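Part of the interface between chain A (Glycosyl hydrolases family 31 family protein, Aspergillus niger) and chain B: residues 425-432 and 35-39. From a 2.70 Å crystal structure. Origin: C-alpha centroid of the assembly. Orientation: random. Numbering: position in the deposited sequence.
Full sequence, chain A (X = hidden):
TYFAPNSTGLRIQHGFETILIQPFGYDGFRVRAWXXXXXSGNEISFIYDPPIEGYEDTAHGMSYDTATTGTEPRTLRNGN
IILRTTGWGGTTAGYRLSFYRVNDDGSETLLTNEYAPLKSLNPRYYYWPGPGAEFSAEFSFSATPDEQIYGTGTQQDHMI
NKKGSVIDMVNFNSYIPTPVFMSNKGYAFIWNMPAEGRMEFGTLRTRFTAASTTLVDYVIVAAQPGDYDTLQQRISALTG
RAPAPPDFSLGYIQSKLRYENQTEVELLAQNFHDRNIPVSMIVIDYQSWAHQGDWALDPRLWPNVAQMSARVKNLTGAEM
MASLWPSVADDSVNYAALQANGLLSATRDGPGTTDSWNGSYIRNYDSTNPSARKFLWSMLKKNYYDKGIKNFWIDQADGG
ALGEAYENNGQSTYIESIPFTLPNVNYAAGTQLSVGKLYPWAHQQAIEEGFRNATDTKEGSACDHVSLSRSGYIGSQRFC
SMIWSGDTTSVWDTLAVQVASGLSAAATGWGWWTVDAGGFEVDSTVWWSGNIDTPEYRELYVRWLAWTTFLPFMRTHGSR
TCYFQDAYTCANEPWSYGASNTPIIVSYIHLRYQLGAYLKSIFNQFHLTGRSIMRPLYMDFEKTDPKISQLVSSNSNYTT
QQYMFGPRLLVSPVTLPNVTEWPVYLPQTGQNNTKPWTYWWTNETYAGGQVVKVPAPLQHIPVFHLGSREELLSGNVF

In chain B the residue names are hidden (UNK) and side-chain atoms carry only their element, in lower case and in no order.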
ATOM      1  N   VAL A 425      -8.567  -9.326   7.516  1.00 49.97           N
ATOM      2  CA  VAL A 425      -7.925 -10.500   8.097  1.00 51.35           C
ATOM      3  C   VAL A 425      -7.342 -11.391   7.008  1.00 56.31           C
ATOM      4  O   VAL A 425      -7.645 -11.227   5.820  1.00 58.22           O
ATOM      5  CB  VAL A 425      -8.912 -11.288   8.977  1.00 57.68           C
ATOM      6  CG1 VAL A 425      -9.523 -10.382  10.029  1.00 51.92           C
ATOM      7  CG2 VAL A 425      -9.996 -11.915   8.120  1.00 47.59           C
ATOM      8  N   ASN A 426      -6.507 -12.346   7.413  1.00 64.67           N
ATOM      9  CA  ASN A 426      -5.959 -13.354   6.515  1.00 52.91           C
ATOM     10  C   ASN A 426      -6.831 -14.602   6.539  1.00 55.41           C
ATOM     11  O   ASN A 426      -7.118 -15.144   7.611  1.00 51.43           O
ATOM     12  CB  ASN A 426      -4.529 -13.721   6.918  1.00 54.81           C
ATOM     13  CG  ASN A 426      -3.489 -12.808   6.303  1.00 54.85           C
ATOM     14  OD1 ASN A 426      -3.688 -12.271   5.215  1.00 59.74           O
ATOM     15  ND2 ASN A 426      -2.365 -12.640   6.991  1.00 56.34           N
ATOM     16  N   TYR A 427      -7.247 -15.052   5.359  1.00 52.69           N
ATOM     17  CA  TYR A 427      -7.924 -16.329   5.188  1.00 53.74           C
ATOM     18  C   TYR A 427      -7.051 -17.255   4.350  1.00 54.18           C
ATOM     19  O   TYR A 427      -6.023 -16.852   3.798  1.00 59.88           O
ATOM     20  CB  TYR A 427      -9.290 -16.164   4.509  1.00 54.51           C
ATOM     21  CG  TYR A 427     -10.328 -15.434   5.326  1.00 50.82           C
ATOM     22  CD1 TYR A 427     -10.729 -15.910   6.568  1.00 54.15           C
ATOM     23  CD2 TYR A 427     -10.927 -14.277   4.843  1.00 53.58           C
ATOM     24  CE1 TYR A 427     -11.686 -15.245   7.312  1.00 64.67           C
ATOM     25  CE2 TYR A 427     -11.883 -13.606   5.576  1.00 60.57           C
ATOM     26  CZ  TYR A 427     -12.262 -14.094   6.809  1.00 71.18           C
ATOM     27  OH  TYR A 427     -13.217 -13.426   7.543  1.00 61.68           O
ATOM     28  N   ALA A 428      -7.478 -18.515   4.255  1.00 56.65           N
ATOM     29  CA  ALA A 428      -6.804 -19.461   3.375  1.00 45.50           C
ATOM     30  C   ALA A 428      -7.122 -19.205   1.910  1.00 52.65           C
ATOM     31  O   ALA A 428      -6.373 -19.654   1.038  1.00 63.28           O
ATOM     32  CB  ALA A 428      -7.184 -20.893   3.751  1.00 44.39           C
ATOM     33  N   ALA A 429      -8.211 -18.498   1.622  1.00 57.14           N
ATOM     34  CA  ALA A 429      -8.635 -18.224   0.258  1.00 57.77           C
ATOM     35  C   ALA A 429      -8.328 -16.800  -0.181  1.00 54.02           C
ATOM     36  O   ALA A 429      -8.635 -16.436  -1.320  1.00 64.51           O
ATOM     37  CB  ALA A 429     -10.135 -18.500   0.107  1.00 57.48           C
ATOM     38  N   GLY A 430      -7.739 -15.994   0.685  1.00 53.56           N
ATOM     39  CA  GLY A 430      -7.447 -14.611   0.378  1.00 45.42           C
ATOM     40  C   GLY A 430      -7.520 -13.781   1.641  1.00 52.60           C
ATOM     41  O   GLY A 430      -7.401 -14.300   2.746  1.00 60.34           O
ATOM     42  N   THR A 431      -7.708 -12.482   1.458  1.00 50.66           N
ATOM     43  CA  THR A 431      -7.912 -11.570   2.570  1.00 47.80           C
ATOM     44  C   THR A 431      -9.384 -11.195   2.666  1.00 53.45           C
ATOM     45  O   THR A 431     -10.198 -11.543   1.808  1.00 55.51           O
ATOM     46  CB  THR A 431      -7.049 -10.313   2.422  1.00 53.16           C
ATOM     47  OG1 THR A 431      -7.458  -9.582   1.257  1.00 60.41           O
ATOM     48  CG2 THR A 431      -5.581 -10.690   2.295  1.00 53.56           C
ATOM     49  N   GLN A 432      -9.725 -10.488   3.745  1.00 53.58           N
ATOM     50  CA  GLN A 432     -11.097 -10.020   3.913  1.00 48.50           C
ATOM     51  C   GLN A 432     -11.521  -9.127   2.752  1.00 53.41           C
ATOM     52  O   GLN A 432     -12.673  -9.180   2.308  1.00 57.71           O
ATOM     53  CB  GLN A 432     -11.238  -9.281   5.243  1.00 54.19           C
ATOM     54  CG  GLN A 432     -12.629  -8.730   5.507  1.00 51.19           C
ATOM     55  CD  GLN A 432     -13.653  -9.820   5.744  1.00 58.97           C
ATOM     56  OE1 GLN A 432     -13.311 -10.935   6.134  1.00 64.89           O
ATOM     57  NE2 GLN A 432     -14.920  -9.503   5.509  1.00 66.97           N
TER
ATOM     58  N   UNK B  35       2.530 -18.832   3.687  1.00 53.02           N
ATOM     59  CA  UNK B  35       1.502 -18.621   4.714  1.00 55.06           C
ATOM     60  C   UNK B  35       0.084 -18.584   4.157  1.00 58.27           C
ATOM     61  O   UNK B  35      -0.183 -17.922   3.147  1.00 54.77           O
ATOM     62  c   UNK B  35       3.158 -17.566   3.267  1.00 50.83           C
ATOM     63  c   UNK B  35       1.897 -17.269   5.318  1.00 52.01           C
ATOM     64  c   UNK B  35       2.519 -16.532   4.172  1.00 47.74           C
ATOM     65  N   UNK B  36      -0.826 -19.308   4.816  1.00 60.28           N
ATOM     66  CA  UNK B  36      -2.261 -19.301   4.532  1.00 60.26           C
ATOM     67  C   UNK B  36      -2.627 -19.892   3.172  1.00 55.02           C
ATOM     68  O   UNK B  36      -3.237 -20.964   3.111  1.00 57.58           O
ATOM     69  c   UNK B  36      -4.044 -17.346   8.198  1.00 46.96           C
ATOM     70  c   UNK B  36      -3.103 -16.460   8.688  1.00 62.70           C
ATOM     71  c   UNK B  36      -1.982 -16.494   6.571  1.00 60.77           C
ATOM     72  c   UNK B  36      -2.828 -17.882   4.652  1.00 55.39           C
ATOM     73  c   UNK B  36      -2.920 -17.383   6.069  1.00 58.80           C
ATOM     74  c   UNK B  36      -3.951 -17.800   6.895  1.00 52.33           C
ATOM     75  c   UNK B  36      -2.070 -16.032   7.874  1.00 58.88           C
ATOM     76  N   UNK B  37      -2.270 -19.213   2.070  1.00 55.84           N
ATOM     77  CA  UNK B  37      -2.794 -19.678   0.788  1.00 54.24           C
ATOM     78  C   UNK B  37      -1.796 -20.590   0.096  1.00 60.25           C
ATOM     79  O   UNK B  37      -0.603 -20.254   0.022  1.00 62.87           O
ATOM     80  c   UNK B  37      -3.517 -14.656   2.959  1.00 67.68           C
ATOM     81  c   UNK B  37      -3.137 -16.411   1.279  1.00 67.99           C
ATOM     82  c   UNK B  37      -3.136 -18.509  -0.140  1.00 55.81           C
ATOM     83  n   UNK B  37      -4.356 -13.860   3.607  1.00 64.17           N
ATOM     84  n   UNK B  37      -2.218 -14.604   3.221  1.00 66.11           N
ATOM     85  n   UNK B  37      -3.977 -15.501   2.046  1.00 72.12           N
ATOM     86  c   UNK B  37      -3.971 -17.393   0.474  1.00 56.40           C
ATOM     87  N   UNK B  38      -2.252 -21.721  -0.434  1.00 63.45           N
ATOM     88  CA  UNK B  38      -1.345 -22.668  -1.092  1.00 72.21           C
ATOM     89  C   UNK B  38      -0.788 -22.086  -2.379  1.00 70.90           C
ATOM     90  O   UNK B  38      -1.341 -21.116  -2.921  1.00 72.01           O
ATOM     91  c   UNK B  38      -3.624 -22.242  -0.349  1.00 59.38           C
ATOM     92  c   UNK B  38      -2.247 -23.882  -1.373  1.00 73.35           C
ATOM     93  c   UNK B  38      -3.417 -23.717  -0.457  1.00 69.03           C
ATOM     94  N   UNK B  39       0.304 -22.647  -2.899  1.00 81.16           N
ATOM     95  CA  UNK B  39       0.890 -22.108  -4.132  1.00 82.93           C
ATOM     96  C   UNK B  39      -0.076 -22.211  -5.301  1.00 85.93           C
ATOM     97  O   UNK B  39      -0.780 -23.209  -5.465  1.00 79.62           O
ATOM     98  c   UNK B  39       1.124 -23.726  -2.322  1.00 76.14           C
ATOM     99  c   UNK B  39       2.129 -22.983  -4.350  1.00 67.57           C
ATOM    100  c   UNK B  39       2.443 -23.547  -3.007  1.00 77.15           C
TER

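Position 35 of chain B carries three side-chain carbons and nothing else, and one of them sits at bonding distance from the backbone N, so the chain closes a ring onto its own backbone. Its ring does not touch the chain A stretch and covers none of it. That closure defines Pro35(B). The residue's visible service is internal, the O of Pro35(B) accepting a 2.7 Å hydrogen bond from the backbone N of position 37.

Position 36 has seven side-chain carbons: one attached to CA, then a flat ring of six, which lies with one face over CB of Asn426(A). No oxygen extends from the ring and no nitrogen interrupts it, which excludes tyrosine and histidine and leaves Phe36(B). The backbone here has a positive phi, 67°, and CA-to-CB points toward chain A. The CB of Asn426(A) is 3.6 Å from the centroid of the Phe36(B) ring and 15° off the normal, a CH-pi contact in which the aliphatic part of a polar residue packs against an aromatic surface. CE2 of Phe36(B) lies 3.5 Å from CB of Asn426(A). At the root of the side chain, CB of Phe36(B) comes within 3.5 Å of Tyr427(A) O, and CA of Ala428(A) and CA of Phe36(B) are 4.7 Å apart, the closest such pair.

Position 37 shows three carbons in a row, a nitrogen, then a carbon bearing two more nitrogens, one of which reaches both Asn426(A) OD1 and Gly430(A) O. Only a guanidinium ends this way, so the residue is Arg37(B). Its CA-to-CB bond points sideways, but the end of the chain comes nearer, with chi1 at m, chi2 at p and chi3 at t. NH2 of Arg37(B) donates two hydrogen bonds: to Asn426(A) OD1 at 2.4 Å, very short, and to Gly430(A) O at 3.2 Å. Both acceptors lie at the edge of the guanidinium, near its plane, where its N-H bonds point. NE of Arg37(B) stands 3.0 Å from Tyr427(A) O, and its CG rests 3.3 Å from Ala428(A) O.

Position 38 again has three carbons closing onto the backbone N, one of them near Ala428(A) O, hence Pro38(B). Its contact is slight: CD of Pro38(B) lies 4.0 Å from Ala428(A) O. Position 39 repeats the same closed ring of three carbons and reaches nothing on the chain A stretch: Pro39(B).

The contact works by inserting an arginine into a turn rich in carbonyl oxygens. The turn is braced from within, as Tyr427(A) N donates to Gly430(A) O at 2.7 Å, and that same oxygen also accepts from Arg37(B) NH2. Gly430(A) adopts backbone angles at which a CB would jam against the preceding carbonyl O, so glycine is called for by the turn itself. Asn426(A) does two jobs with one side chain: its CB covers the Phe36(B) ring while its OD1 receives the guanidinium. The rule to read here is adjacency: an aromatic and an arginine, consecutive in sequence, grip the aliphatic and polar portions of a single asparagine, and backbone carbonyl oxygens of Tyr427(A), Ala428(A) and Gly430(A) lie close to the arginine.

Chain B, residues 35-39: PFRPP
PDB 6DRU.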